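Local coordinates for protein ribokinase (Thermotoga maritima, PDB 1VM7) that probably phosphorylates D-ribose at its O-5 hydroxyl with ATP and a divalent metal, most likely magnesium, giving D-ribose 5-phosphate, at residues C69-C74 against L91-Y96. Residues are numbered along the deposited sequence; the frame is centred on the assembly and turned at random.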
loop_
_atom_site.group_PDB
_atom_site.type_symbol
_atom_site.label_atom_id
_atom_site.label_comp_id
_atom_site.label_asym_id
_atom_site.label_seq_id
_atom_site.Cartn_x
_atom_site.Cartn_y
_atom_site.Cartn_z
ATOM N N CYS A 69 18.474 18.480 12.447
ATOM C CA CYS A 69 18.925 17.179 12.921
ATOM C C CYS A 69 19.699 16.427 11.852
ATOM O O CYS A 69 19.306 16.398 10.700
ATOM C CB CYS A 69 17.751 16.341 13.408
ATOM S SG CYS A 69 18.195 14.766 14.303
ATOM N N ARG A 70 20.824 15.847 12.239
ATOM C CA ARG A 70 21.563 14.942 11.379
ATOM C C ARG A 70 20.903 13.575 11.489
ATOM O O ARG A 70 20.697 13.036 12.580
ATOM C CB ARG A 70 23.021 14.892 11.780
ATOM C CG ARG A 70 23.653 16.248 11.679
ATOM C CD ARG A 70 25.063 16.278 12.152
ATOM N NE ARG A 70 25.594 17.636 12.021
ATOM C CZ ARG A 70 26.876 17.937 11.825
ATOM N NH1 ARG A 70 27.805 16.988 11.721
ATOM N NH2 ARG A 70 27.234 19.215 11.727
ATOM N N PHE A 71 20.515 13.041 10.351
ATOM C CA PHE A 71 19.700 11.861 10.334
ATOM C C PHE A 71 20.187 11.017 9.198
ATOM O O PHE A 71 19.916 11.332 8.030
ATOM C CB PHE A 71 18.234 12.241 10.148
ATOM C CG PHE A 71 17.290 11.070 10.013
ATOM C CD1 PHE A 71 17.530 9.842 10.674
ATOM C CD2 PHE A 71 16.110 11.215 9.282
ATOM C CE1 PHE A 71 16.665 8.791 10.570
ATOM C CE2 PHE A 71 15.200 10.139 9.175
ATOM C CZ PHE A 71 15.499 8.924 9.832
ATOM N N VAL A 72 20.986 9.997 9.533
ATOM C CA VAL A 72 21.453 9.046 8.533
ATOM C C VAL A 72 20.352 8.029 8.367
ATOM O O VAL A 72 19.914 7.367 9.331
ATOM C CB VAL A 72 22.818 8.400 8.880
ATOM C CG1 VAL A 72 23.274 7.464 7.753
ATOM C CG2 VAL A 72 23.840 9.503 9.053
ATOM N N THR A 73 19.867 7.951 7.131
ATOM C CA THR A 73 18.715 7.095 6.826
ATOM C C THR A 73 18.768 6.745 5.345
ATOM O O THR A 73 19.302 7.492 4.547
ATOM C CB THR A 73 17.338 7.739 7.183
ATOM O OG1 THR A 73 16.283 6.798 6.956
ATOM C CG2 THR A 73 17.049 8.955 6.328
ATOM N N CYS A 74 18.239 5.581 4.998
ATOM C CA CYS A 74 18.162 5.182 3.619
ATOM C C CYS A 74 16.747 5.303 3.111
ATOM O O CYS A 74 15.819 4.741 3.690
ATOM C CB CYS A 74 18.648 3.750 3.435
ATOM S SG CYS A 74 20.431 3.673 3.237
ATOM N N LEU A 91 12.731 21.009 7.755
ATOM C CA LEU A 91 13.093 20.973 9.177
ATOM C C LEU A 91 14.604 21.026 9.463
ATOM O O LEU A 91 15.013 20.881 10.630
ATOM C CB LEU A 91 12.543 19.704 9.852
ATOM C CG LEU A 91 11.034 19.671 10.013
ATOM C CD1 LEU A 91 10.545 18.271 10.335
ATOM C CD2 LEU A 91 10.608 20.654 11.076
ATOM N N GLY A 92 15.425 21.193 8.427
ATOM C CA GLY A 92 16.866 21.248 8.599
ATOM C C GLY A 92 17.457 19.898 8.911
ATOM O O GLY A 92 18.453 19.813 9.627
ATOM N N ILE A 93 16.812 18.834 8.408
ATOM C CA ILE A 93 17.249 17.456 8.606
ATOM C C ILE A 93 18.042 17.007 7.358
ATOM O O ILE A 93 17.513 17.040 6.221
ATOM C CB ILE A 93 16.076 16.516 8.907
ATOM C CG1 ILE A 93 15.371 16.918 10.201
ATOM C CG2 ILE A 93 16.520 15.036 9.023
ATOM C CD1 ILE A 93 13.926 16.397 10.307
ATOM N N THR A 94 19.323 16.666 7.600
ATOM C CA THR A 94 20.287 16.301 6.578
ATOM C C THR A 94 20.867 14.921 6.862
ATOM O O THR A 94 20.842 14.469 8.005
ATOM C CB THR A 94 21.440 17.305 6.532
ATOM O OG1 THR A 94 22.105 17.387 7.811
ATOM C CG2 THR A 94 20.894 18.680 6.150
ATOM N N GLY A 95 21.408 14.269 5.831
ATOM C CA GLY A 95 22.145 13.001 6.002
ATOM C C GLY A 95 21.497 11.784 5.369
ATOM O O GLY A 95 22.061 10.696 5.396
ATOM N N TYR A 96 20.312 11.965 4.786
ATOM C CA TYR A 96 19.641 10.865 4.112
ATOM C C TYR A 96 20.451 10.400 2.907
ATOM O O TYR A 96 21.123 11.191 2.279
ATOM C CB TYR A 96 18.246 11.259 3.639
ATOM C CG TYR A 96 18.217 12.491 2.766
ATOM C CD1 TYR A 96 18.450 12.427 1.392
ATOM C CD2 TYR A 96 17.923 13.729 3.334
ATOM C CE1 TYR A 96 18.401 13.593 0.609
ATOM C CE2 TYR A 96 17.882 14.863 2.592
ATOM C CZ TYR A 96 18.119 14.807 1.253
ATOM O OH TYR A 96 18.045 15.998 0.606
#
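Ile93 lays its CG2 methyl against the CB of Phe71 at 3.5 Å, the two side chains running alongside each other in the same direction. Because CG2 is anti to the backbone N of Ile93, this branch reaches Phe71 and meets the ring near its plane, at the edge; the CG1 branch takes the other neighbour, 4.0 Å from Cys69 CB. The Phe71 ring, its CG anti to the backbone N (chi1 176°), leans forward along its own strand, so that Thr73 CB sits 3.4 Å above one face, offset toward the rim. It then runs on to Ala58 of helix 53-65 and meets Tyr88 edge-to-face. On the same side, Thr73 CG2 touches Tyr96 CB at 3.7 Å, while Thr73 OG1 is hydrogen-bonded to Ser23 OG and Gly21 O.

Beneath these side chains the backbones pair as parallel strands, with Ile93 and Thr94 opposite Cys69 and Arg70. Cys69 N donates to Gly92 O at 3.1 Å, approaching from above the carbonyl plane, whereas Thr94 N reaches Cys69 O in the plane of the Cys69 carbonyl. Phe71 N to Thr94 O is the shortest bond, 2.8 Å and nearly along the C=O axis. Gly92, at positive phi, ends helix 79-90 in a Schellman motif, and strand 93-98 then completes the beta-alpha-beta crossover at the edge of the Rossmann-like sheet. Three backbone bonds set the register from Cys69 to Phe71; pairing then loosens at Gly95, which, lacking a side chain, can turn at phi 114° close against Phe71 O. That oxygen lies 3.3 Å from Tyr96 N, too badly angled to bond. Phe71, packed on Ile93, reaches on to Ala55, a probable ribose-binding residue.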